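Local coordinates for protein adhesin (Streptococcus sanguinis SK1 = NCTC 7863, PDB 6VS7) that probably attaches the bacterium to host surfaces by binding sialylated glycans through its Siglec-like domains, as related streptococcal serine-rich repeat adhesins do, at residues A[38-43]-A[98-103]; A[250-255]-A[295-300]. All coordinates share one frame; numbering follows the deposited sequence.

Interaction 1 of 2, residues A[38-43]-A[98-103]; sequences VIVRNI and KYVRAE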
loop_
_atom_site.group_PDB
_atom_site.type_symbol
_atom_site.label_atom_id
_atom_site.label_comp_id
_atom_site.label_asym_id
_atom_site.label_seq_id
_atom_site.Cartn_x
_atom_site.Cartn_y
_atom_site.Cartn_z
ATOM N N VAL A 38 -5.564 -12.287 -53.693
ATOM C CA VAL A 38 -5.876 -11.141 -52.887
ATOM C C VAL A 38 -4.605 -10.319 -53.000
ATOM O O VAL A 38 -3.575 -10.737 -52.646
ATOM C CB VAL A 38 -6.218 -11.388 -51.423
ATOM C CG1 VAL A 38 -6.378 -10.066 -50.722
ATOM C CG2 VAL A 38 -7.476 -12.186 -51.255
ATOM N N ILE A 39 -4.709 -9.120 -53.503
ATOM C CA ILE A 39 -3.562 -8.305 -53.749
ATOM C C ILE A 39 -3.580 -6.928 -53.092
ATOM O O ILE A 39 -4.612 -6.348 -52.966
ATOM C CB ILE A 39 -3.514 -8.152 -55.259
ATOM C CG1 ILE A 39 -3.121 -9.450 -55.913
ATOM C CG2 ILE A 39 -2.589 -7.100 -55.750
ATOM C CD1 ILE A 39 -3.655 -9.581 -57.308
ATOM N N VAL A 40 -2.440 -6.471 -52.605
ATOM C CA VAL A 40 -2.270 -5.134 -52.061
ATOM C C VAL A 40 -1.203 -4.441 -52.867
ATOM O O VAL A 40 -0.120 -4.895 -52.929
ATOM C CB VAL A 40 -1.873 -5.162 -50.585
ATOM C CG1 VAL A 40 -1.912 -3.777 -49.994
ATOM C CG2 VAL A 40 -2.747 -6.114 -49.839
ATOM N N ARG A 41 -1.544 -3.353 -53.488
ATOM C CA ARG A 41 -0.635 -2.630 -54.311
ATOM C C ARG A 41 -0.777 -1.139 -54.344
ATOM O O ARG A 41 -1.735 -0.610 -53.917
ATOM C CB ARG A 41 -0.779 -3.104 -55.741
ATOM C CG ARG A 41 -2.193 -3.198 -56.250
ATOM C CD ARG A 41 -2.413 -2.333 -57.441
ATOM N NE ARG A 41 -2.464 -2.936 -58.715
ATOM C CZ ARG A 41 -2.197 -2.380 -59.890
ATOM N NH1 ARG A 41 -1.783 -1.164 -60.054
ATOM N NH2 ARG A 41 -2.364 -3.112 -60.911
ATOM N N ASN A 42 0.225 -0.506 -54.905
ATOM C CA ASN A 42 0.249 0.911 -55.168
ATOM C C ASN A 42 -0.695 1.199 -56.336
ATOM O O ASN A 42 -0.880 0.420 -57.143
ATOM C CB ASN A 42 1.625 1.332 -55.603
ATOM C CG ASN A 42 2.569 1.478 -54.474
ATOM O OD1 ASN A 42 2.317 1.043 -53.416
ATOM N ND2 ASN A 42 3.649 2.115 -54.718
ATOM N N ILE A 43 -1.218 2.363 -56.464
ATOM C CA ILE A 43 -2.162 2.625 -57.547
ATOM C C ILE A 43 -1.467 2.571 -58.905
ATOM O O ILE A 43 -1.991 1.990 -59.862
ATOM C CB ILE A 43 -2.889 3.964 -57.337
ATOM C CG1 ILE A 43 -3.845 4.237 -58.508
ATOM C CG2 ILE A 43 -1.896 5.092 -57.145
ATOM C CD1 ILE A 43 -5.036 3.288 -58.560
ATOM N N LYS A 98 -3.263 2.495 -50.170
ATOM C CA LYS A 98 -2.937 1.245 -50.857
ATOM C C LYS A 98 -4.212 0.527 -51.284
ATOM O O LYS A 98 -5.211 0.536 -50.563
ATOM C CB LYS A 98 -2.097 0.310 -49.970
ATOM C CG LYS A 98 -0.835 0.973 -49.409
ATOM C CD LYS A 98 0.090 1.449 -50.532
ATOM C CE LYS A 98 1.454 1.846 -49.997
ATOM N NZ LYS A 98 2.348 2.450 -51.033
ATOM N N TYR A 99 -4.173 -0.102 -52.458
ATOM C CA TYR A 99 -5.371 -0.637 -53.081
ATOM C C TYR A 99 -5.415 -2.145 -52.918
ATOM O O TYR A 99 -4.390 -2.822 -53.028
ATOM C CB TYR A 99 -5.438 -0.221 -54.551
ATOM C CG TYR A 99 -5.674 1.276 -54.625
ATOM C CD1 TYR A 99 -4.631 2.180 -54.386
ATOM C CD2 TYR A 99 -6.953 1.781 -54.831
ATOM C CE1 TYR A 99 -4.853 3.542 -54.397
ATOM C CE2 TYR A 99 -7.194 3.138 -54.842
ATOM C CZ TYR A 99 -6.148 4.006 -54.626
ATOM O OH TYR A 99 -6.410 5.346 -54.638
ATOM N N VAL A 100 -6.602 -2.662 -52.624
ATOM C CA VAL A 100 -6.778 -4.078 -52.322
ATOM C C VAL A 100 -7.692 -4.660 -53.388
ATOM O O VAL A 100 -8.758 -4.103 -53.677
ATOM C CB VAL A 100 -7.336 -4.311 -50.901
ATOM C CG1 VAL A 100 -7.596 -5.786 -50.652
ATOM C CG2 VAL A 100 -6.340 -3.803 -49.846
ATOM N N ARG A 101 -7.248 -5.750 -54.003
ATOM C CA ARG A 101 -8.007 -6.406 -55.052
ATOM C C ARG A 101 -8.176 -7.877 -54.726
ATOM O O ARG A 101 -7.328 -8.482 -54.071
ATOM C CB ARG A 101 -7.313 -6.262 -56.405
ATOM C CG ARG A 101 -7.104 -4.823 -56.837
ATOM C CD ARG A 101 -6.412 -4.778 -58.181
ATOM N NE ARG A 101 -7.356 -4.978 -59.266
ATOM C CZ ARG A 101 -7.053 -4.858 -60.554
ATOM N NH1 ARG A 101 -5.817 -4.558 -60.931
ATOM N NH2 ARG A 101 -7.989 -5.040 -61.468
ATOM N N ALA A 102 -9.251 -8.467 -55.237
ATOM C CA ALA A 102 -9.474 -9.898 -55.085
ATOM C C ALA A 102 -10.035 -10.461 -56.383
ATOM O O ALA A 102 -10.746 -9.776 -57.121
ATOM C CB ALA A 102 -10.418 -10.208 -53.918
ATOM N N GLU A 103 -9.715 -11.728 -56.634
ATOM C CA GLU A 103 -10.037 -12.412 -57.879
ATOM C C GLU A 103 -10.542 -13.809 -57.558
ATOM O O GLU A 103 -9.893 -14.547 -56.808
ATOM C CB GLU A 103 -8.803 -12.485 -58.782
ATOM C CG GLU A 103 -9.046 -13.138 -60.139
ATOM C CD GLU A 103 -7.811 -13.084 -61.035
ATOM O OE1 GLU A 103 -7.368 -14.155 -61.496
ATOM O OE2 GLU A 103 -7.289 -11.967 -61.274
HETATM O O HOH W 1 -3.291 -6.085 -59.692
#
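I43 and Y99 meet beside strand 95-104: CD1 of I43 sits over the middle of one ring face, 4.1 Å from the Y99 centroid, a CH-pi contact, while I43 CB comes to 3.6 Å from Y99 CE1. Beyond this pair the strands run antiparallel, 35-41 being one of the two edge strands of its sheet. R41 and Y99 form a hydrogen-bonded pair, with Y99 N to R41 O at 2.9 Å, and so do I39 and R101. V38, V40, V100 and A102 turn their side chains to the other face, where V40 CG2 lies 4.3 Å from V100 CG2. Next to the R41-Y99 pair, K98 NZ gives a 2.8 Å bond to N42 OD1, approaching from above the amide plane, 41° out of it. D53 grips both partners, taking K98 NZ on its backbone O and N42 ND2 on its carboxylate. On the face of I39 and Y99, R41 bends at chi2 and chi3 and brings its NH2 3.7 Å from R101 NH1, the two guanidinium planes turned 59° apart; one water accepts weakly from both. A46 O takes R41 NH2, T110 O takes R101 NE, and D47 forms a salt bridge with R101 NH2. The close approach of two cations is therefore probably eased by the D47 carboxylate and by these carbonyl acceptors, which probably also help hold the guanidinium groups in their orientation.

Interaction 2 of 2, residues A[250-255]-A[295-300]; sequences YNTLLG and GKYTFK
L253 of helix 244-255 packs against F299 and Y297 of strand 296-305 within an immunoglobulin-like beta sandwich, where the helix belongs to the connection leading from strand 235-239 of one sheet to strand 259-261 of the other. Its CB stands 4.3 Å from CE2 of F299. One bond further, CG makes the tighter approach, 3.5 Å from F299 CZ, with the side chain crossing the phenyl group at about a right angle. The branches then part: CD1 stays with the phenylalanine, 3.8 Å from F299 CZ, and CD2 turns to the tyrosine, 3.7 Å from Y297 CD2. Both torsions lie away from staggered positions (chi1 -113°, chi2 -141°), and this conformation lets the two methyls serve different rings. L253 also touches I318, F260 and F258. The rings have their own neighbours: F299 stacks with F316, and Y297 meets F320 edge-to-face. No hydrogen bond crosses between 250-255 and 295-300, although just upstream T249 OG1 bonds to T298 O. Y250 adds its backbone N near the plane of the F299 ring, at the edge. One turn of helix thus rests on two alternate strand residues largely through apolar contact. At T252, OG1 is bonded to S248 O on the preceding turn, while CG2, anti to the backbone N, lies 3.4 Å from OH of Y297.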
loop_
_atom_site.group_PDB
_atom_site.type_symbol
_atom_site.label_atom_id
_atom_site.label_comp_id
_atom_site.label_asym_id
_atom_site.label_seq_id
_atom_site.Cartn_x
_atom_site.Cartn_y
_atom_site.Cartn_z
ATOM N N TYR A 250 13.643 10.575 29.101
ATOM C CA TYR A 250 13.938 9.529 28.126
ATOM C C TYR A 250 15.093 8.662 28.600
ATOM O O TYR A 250 15.012 7.426 28.588
ATOM C CB TYR A 250 14.240 10.154 26.765
ATOM C CG TYR A 250 14.830 9.219 25.723
ATOM C CD1 TYR A 250 14.074 8.205 25.142
ATOM C CD2 TYR A 250 16.145 9.373 25.297
ATOM C CE1 TYR A 250 14.620 7.360 24.175
ATOM C CE2 TYR A 250 16.697 8.538 24.333
ATOM C CZ TYR A 250 15.927 7.539 23.775
ATOM O OH TYR A 250 16.487 6.727 22.825
ATOM N N ASN A 251 16.171 9.298 29.057
ATOM C CA ASN A 251 17.316 8.534 29.536
ATOM C C ASN A 251 17.012 7.806 30.845
ATOM O O ASN A 251 17.567 6.728 31.092
ATOM C CB ASN A 251 18.529 9.460 29.662
ATOM C CG ASN A 251 19.046 9.914 28.296
ATOM O OD1 ASN A 251 19.092 11.107 27.991
ATOM N ND2 ASN A 251 19.418 8.954 27.460
ATOM N N THR A 252 16.129 8.357 31.684
ATOM C CA THR A 252 15.696 7.638 32.883
ATOM C C THR A 252 15.035 6.305 32.519
ATOM O O THR A 252 15.367 5.258 33.093
ATOM C CB THR A 252 14.731 8.504 33.692
ATOM O OG1 THR A 252 15.394 9.702 34.125
ATOM C CG2 THR A 252 14.232 7.740 34.899
ATOM N N LEU A 253 14.099 6.328 31.557
ATOM C CA LEU A 253 13.439 5.100 31.098
ATOM C C LEU A 253 14.448 4.095 30.562
ATOM O O LEU A 253 14.369 2.903 30.872
ATOM C CB LEU A 253 12.409 5.422 30.010
ATOM C CG LEU A 253 10.885 5.273 30.159
ATOM C CD1 LEU A 253 10.273 4.731 28.848
ATOM C CD2 LEU A 253 10.426 4.453 31.354
ATOM N N LEU A 254 15.394 4.550 29.730
ATOM C CA LEU A 254 16.408 3.642 29.199
ATOM C C LEU A 254 17.198 2.990 30.322
ATOM O O LEU A 254 17.558 1.809 30.237
ATOM C CB LEU A 254 17.352 4.389 28.261
ATOM C CG LEU A 254 16.818 4.892 26.923
ATOM C CD1 LEU A 254 17.898 5.654 26.204
ATOM C CD2 LEU A 254 16.325 3.733 26.060
ATOM N N GLY A 255 17.480 3.745 31.382
ATOM C CA GLY A 255 18.208 3.212 32.511
ATOM C C GLY A 255 17.434 2.184 33.297
ATOM O O GLY A 255 18.047 1.334 33.954
ATOM N N GLY A 295 3.995 9.746 40.537
ATOM C CA GLY A 295 4.212 8.474 39.880
ATOM C C GLY A 295 3.875 8.491 38.402
ATOM O O GLY A 295 2.940 7.816 37.954
ATOM N N LYS A 296 4.628 9.287 37.642
ATOM C CA LYS A 296 4.483 9.398 36.196
ATOM C C LYS A 296 5.839 9.749 35.611
ATOM O O LYS A 296 6.670 10.379 36.271
ATOM C CB LYS A 296 3.494 10.496 35.745
ATOM C CG LYS A 296 2.170 10.571 36.474
ATOM C CD LYS A 296 1.728 12.032 36.658
ATOM C CE LYS A 296 0.237 12.156 37.031
ATOM N NZ LYS A 296 -0.172 11.349 38.224
ATOM N N TYR A 297 6.050 9.363 34.358
ATOM C CA TYR A 297 7.103 9.944 33.541
ATOM C C TYR A 297 6.429 10.686 32.399
ATOM O O TYR A 297 5.520 10.146 31.750
ATOM C CB TYR A 297 8.060 8.887 32.991
ATOM C CG TYR A 297 9.010 8.268 33.985
ATOM C CD1 TYR A 297 9.605 9.021 34.993
ATOM C CD2 TYR A 297 9.314 6.915 33.909
ATOM C CE1 TYR A 297 10.490 8.430 35.903
ATOM C CE2 TYR A 297 10.188 6.322 34.794
ATOM C CZ TYR A 297 10.772 7.077 35.791
ATOM O OH TYR A 297 11.637 6.460 36.668
ATOM N N THR A 298 6.855 11.923 32.173
ATOM C CA THR A 298 6.299 12.785 31.142
ATOM C C THR A 298 7.351 12.989 30.059
ATOM O O THR A 298 8.471 13.413 30.357
ATOM C CB THR A 298 5.870 14.134 31.740
ATOM O OG1 THR A 298 4.822 13.932 32.698
ATOM C CG2 THR A 298 5.371 15.054 30.660
ATOM N N PHE A 299 6.996 12.681 28.809
ATOM C CA PHE A 299 7.936 12.692 27.700
ATOM C C PHE A 299 7.543 13.738 26.669
ATOM O O PHE A 299 6.416 14.229 26.660
ATOM C CB PHE A 299 8.003 11.319 27.015
ATOM C CG PHE A 299 8.308 10.203 27.948
ATOM C CD1 PHE A 299 7.285 9.537 28.614
ATOM C CD2 PHE A 299 9.616 9.831 28.191
ATOM C CE1 PHE A 299 7.557 8.515 29.490
ATOM C CE2 PHE A 299 9.902 8.801 29.069
ATOM C CZ PHE A 299 8.865 8.143 29.727
ATOM N N LYS A 300 8.498 14.066 25.792
ATOM C CA LYS A 300 8.282 14.930 24.638
ATOM C C LYS A 300 8.929 14.275 23.429
ATOM O O LYS A 300 10.090 13.860 23.495
ATOM C CB LYS A 300 8.885 16.327 24.843
ATOM C CG LYS A 300 8.548 16.997 26.163
ATOM C CD LYS A 300 7.236 17.754 26.084
ATOM C CE LYS A 300 7.392 19.184 26.607
ATOM N NZ LYS A 300 6.089 19.932 26.596
#

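How the interactions relate
Interaction 1 and interaction 2 belong to the two Siglec-like domains of one elongated chain, with an atypical Rib domain between them in sequence, and lie on opposite sides of its centre; their centres are 88 Å apart and their nearest atoms about 75 Å, so neither touches the other. They illustrate two uses of a corresponding strand: 95-104 and 296-305 hold the same place in their four-stranded mixed sheets. In 38-43 with 98-103 the strand pairs with one of its two sheet neighbours through backbone bonds, whereas in 250-255 with 295-300 it receives a helix through side chains. Each has a metal nearby without touching it: calcium about 9 Å from the A102 side chain, magnesium about 12 Å from that of L253.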